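Local coordinates for bluetongue virus COAT protein VP7 (Bluetongue virus, PDB 1BVP), which forms homotrimers that assemble as capsomers on the inner VP3 scaffold and so build the outer layer of the viral core, at the interface of chains A and B. Numbering follows the deposited sequence. Chains: chain A/B, Bluetongue virus COAT protein VP7.

The interface of chains A and B. Residues chain A 120-121, 182, 251, 253; chain B 271, 294-295, 344-345, 348.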
ATOM      1  N   GLY A 120       6.476 -10.301  13.503  1.00  9.42           N
ATOM      2  CA  GLY A 120       5.362  -9.513  13.999  1.00 10.72           C
ATOM      3  C   GLY A 120       4.140  -9.822  13.166  1.00 12.92           C
ATOM      4  O   GLY A 120       4.258 -10.273  12.017  1.00 21.88           O
ATOM      5  N   PRO A 121       2.950  -9.623  13.732  1.00 15.10           N
ATOM      6  CA  PRO A 121       1.687  -9.884  13.022  1.00 11.98           C
ATOM      7  C   PRO A 121       1.453  -8.973  11.829  1.00 14.14           C
ATOM      8  O   PRO A 121       1.653  -7.772  11.914  1.00 20.40           O
ATOM      9  CB  PRO A 121       0.631  -9.630  14.098  1.00 10.13           C
ATOM     10  CG  PRO A 121       1.291  -8.643  15.044  1.00 11.42           C
ATOM     11  CD  PRO A 121       2.708  -9.178  15.121  1.00 10.56           C
ATOM     12  N   MET A 182      -2.632 -16.150  13.506  1.00 18.48           N
ATOM     13  CA  MET A 182      -2.601 -15.674  14.867  1.00 16.94           C
ATOM     14  C   MET A 182      -4.019 -15.229  15.157  1.00 20.24           C
ATOM     15  O   MET A 182      -4.486 -15.292  16.297  1.00 24.66           O
ATOM     16  CB  MET A 182      -1.652 -14.489  14.983  1.00 21.83           C
ATOM     17  CG  MET A 182      -0.188 -14.883  15.017  1.00 23.31           C
ATOM     18  SD  MET A 182       0.917 -13.484  15.172  1.00 25.63           S
ATOM     19  CE  MET A 182       0.577 -12.851  16.836  1.00 20.27           C
ATOM     20  N   ILE A 251      -4.222 -12.682  10.046  1.00 17.23           N
ATOM     21  CA  ILE A 251      -2.873 -12.186  10.313  1.00 15.46           C
ATOM     22  C   ILE A 251      -1.931 -13.310  10.742  1.00 16.03           C
ATOM     23  O   ILE A 251      -2.310 -14.200  11.495  1.00 17.00           O
ATOM     24  CB  ILE A 251      -2.815 -11.066  11.400  1.00 13.62           C
ATOM     25  CG1 ILE A 251      -3.204 -11.639  12.750  1.00 13.86           C
ATOM     26  CG2 ILE A 251      -3.658  -9.830  11.014  1.00  8.50           C
ATOM     27  CD1 ILE A 251      -3.414 -10.590  13.768  1.00 18.46           C
ATOM     28  N   MET A 253       2.666 -14.340  11.054  1.00 18.08           N
ATOM     29  CA  MET A 253       4.018 -13.805  11.144  1.00 12.67           C
ATOM     30  C   MET A 253       4.845 -14.000   9.866  1.00 16.69           C
ATOM     31  O   MET A 253       6.074 -14.019   9.891  1.00 22.03           O
ATOM     32  CB  MET A 253       4.740 -14.313  12.393  1.00  7.08           C
ATOM     33  CG  MET A 253       4.161 -13.614  13.612  1.00 12.02           C
ATOM     34  SD  MET A 253       4.984 -13.909  15.180  1.00 23.19           S
ATOM     35  CE  MET A 253       5.616 -15.397  14.726  1.00 21.80           C
TER
ATOM     36  N   TYR B 271       4.190  -3.269  16.208  1.00 16.31           N
ATOM     37  CA  TYR B 271       3.705  -4.543  16.728  1.00 13.03           C
ATOM     38  C   TYR B 271       4.631  -5.725  16.588  1.00 15.07           C
ATOM     39  O   TYR B 271       4.297  -6.816  17.017  1.00 19.17           O
ATOM     40  CB  TYR B 271       2.310  -4.853  16.200  1.00  8.42           C
ATOM     41  CG  TYR B 271       1.239  -3.921  16.740  1.00  5.00           C
ATOM     42  CD1 TYR B 271       0.734  -4.081  18.022  1.00  3.87           C
ATOM     43  CD2 TYR B 271       0.754  -2.852  15.979  1.00  6.16           C
ATOM     44  CE1 TYR B 271      -0.228  -3.197  18.557  1.00  2.00           C
ATOM     45  CE2 TYR B 271      -0.212  -1.959  16.506  1.00  4.88           C
ATOM     46  CZ  TYR B 271      -0.689  -2.150  17.791  1.00  4.24           C
ATOM     47  OH  TYR B 271      -1.639  -1.293  18.309  1.00  9.98           O
ATOM     48  N   MET B 294      -1.418  -5.446  21.512  1.00 27.51           N
ATOM     49  CA  MET B 294      -0.481  -6.377  20.863  1.00 21.52           C
ATOM     50  C   MET B 294      -0.794  -6.880  19.477  1.00 15.93           C
ATOM     51  O   MET B 294       0.021  -7.552  18.857  1.00 18.66           O
ATOM     52  CB  MET B 294       0.048  -7.486  21.785  1.00 24.87           C
ATOM     53  CG  MET B 294      -0.942  -8.294  22.566  1.00 29.53           C
ATOM     54  SD  MET B 294       0.016  -9.491  23.499  1.00 32.83           S
ATOM     55  CE  MET B 294      -0.025  -8.808  25.109  1.00 25.82           C
ATOM     56  N   LEU B 295      -1.938  -6.481  18.943  1.00 19.37           N
ATOM     57  CA  LEU B 295      -2.301  -6.866  17.583  1.00 14.80           C
ATOM     58  C   LEU B 295      -2.779  -5.602  16.908  1.00 12.81           C
ATOM     59  O   LEU B 295      -3.422  -4.762  17.544  1.00 15.46           O
ATOM     60  CB  LEU B 295      -3.416  -7.921  17.566  1.00 11.09           C
ATOM     61  CG  LEU B 295      -3.022  -9.307  18.085  1.00 14.61           C
ATOM     62  CD1 LEU B 295      -4.240 -10.118  18.373  1.00 16.73           C
ATOM     63  CD2 LEU B 295      -2.124 -10.005  17.103  1.00 13.18           C
ATOM     64  N   ALA B 344       8.353 -16.124  19.636  1.00 24.35           N
ATOM     65  CA  ALA B 344       7.731 -14.839  19.365  1.00 19.99           C
ATOM     66  C   ALA B 344       6.212 -15.010  19.374  1.00 26.80           C
ATOM     67  O   ALA B 344       5.503 -14.283  20.090  1.00 27.02           O
ATOM     68  CB  ALA B 344       8.198 -14.287  18.003  1.00 12.37           C
ATOM     69  N   ARG B 345       5.726 -15.984  18.600  1.00 27.36           N
ATOM     70  CA  ARG B 345       4.295 -16.255  18.489  1.00 28.12           C
ATOM     71  C   ARG B 345       3.636 -16.517  19.838  1.00 27.62           C
ATOM     72  O   ARG B 345       2.537 -16.021  20.108  1.00 29.57           O
ATOM     73  CB  ARG B 345       4.045 -17.430  17.542  1.00 36.60           C
ATOM     74  CG  ARG B 345       2.705 -18.116  17.752  1.00 42.99           C
ATOM     75  CD  ARG B 345       1.886 -18.168  16.475  1.00 52.82           C
ATOM     76  NE  ARG B 345       0.504 -18.620  16.705  1.00 59.85           N
ATOM     77  CZ  ARG B 345      -0.360 -18.080  17.583  1.00 64.72           C
ATOM     78  NH1 ARG B 345      -0.029 -17.045  18.379  1.00 58.46           N
ATOM     79  NH2 ARG B 345      -1.611 -18.542  17.624  1.00 66.79           N
ATOM     80  N   TYR B 348       2.314 -13.571  22.212  1.00 27.39           N
ATOM     81  CA  TYR B 348       1.105 -12.815  21.898  1.00 31.85           C
ATOM     82  C   TYR B 348      -0.144 -13.397  22.536  1.00 44.09           C
ATOM     83  O   TYR B 348      -1.239 -13.395  21.950  1.00 40.34           O
ATOM     84  CB  TYR B 348       0.957 -12.696  20.391  1.00 25.04           C
ATOM     85  CG  TYR B 348       1.962 -11.755  19.793  1.00 19.57           C
ATOM     86  CD1 TYR B 348       3.296 -12.156  19.590  1.00 20.04           C
ATOM     87  CD2 TYR B 348       1.592 -10.450  19.443  1.00 18.56           C
ATOM     88  CE1 TYR B 348       4.241 -11.278  19.045  1.00 17.84           C
ATOM     89  CE2 TYR B 348       2.514  -9.557  18.906  1.00 14.16           C
ATOM     90  CZ  TYR B 348       3.836  -9.984  18.708  1.00 18.24           C
ATOM     91  OH  TYR B 348       4.731  -9.125  18.146  1.00 17.71           O
TER
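A:Met182 sets its terminal methyl over the ring face of B:Tyr348 in this apolar patch of the orbivirus VP7 homotrimer, where the end of strand 241-252 and nearby loops of one subunit meet helices 263-271 and 341-346 and nearby loops of the next. The CH-pi contact puts CE 3.9 Å from the ring centroid of B:Tyr348, displaced toward its CB end. The A:Met182 chain runs extended through chi2 and then bends at chi3 (67°), which turns CE toward the ring.

A:Pro121 comes over the hydroxyl end of the same face: its CD lies 3.8 Å from CE2 of B:Tyr348, the two side chains crossing at about a right angle. CD also lies 3.4 Å from the carbonyl O of B:Tyr271. That carbonyl accepts the phenol hydroxyl within chain B, B:Tyr348 OH to B:Tyr271 O at 2.6 Å, with a C=O...donor angle of 154° in the carbonyl plane; the bond ties down the far end of the ring.

Methyl to methyl, with the side chains crossing obliquely, B:Leu295 CD2 reaches A:Ile251 CD1 at 3.6 Å, and the same methyl meets A:Met182 CE at 3.9 Å. Beyond the opposite side of A:Met182, B:Arg345 is poorly ordered. As modelled, its CB lies 3.8 Å from CE at the bent tip of A:Met253, and its side chain slides past that of A:Met182 in the opposite direction, A:Met182 CG lying above one face of the guanidinium, toward its rim.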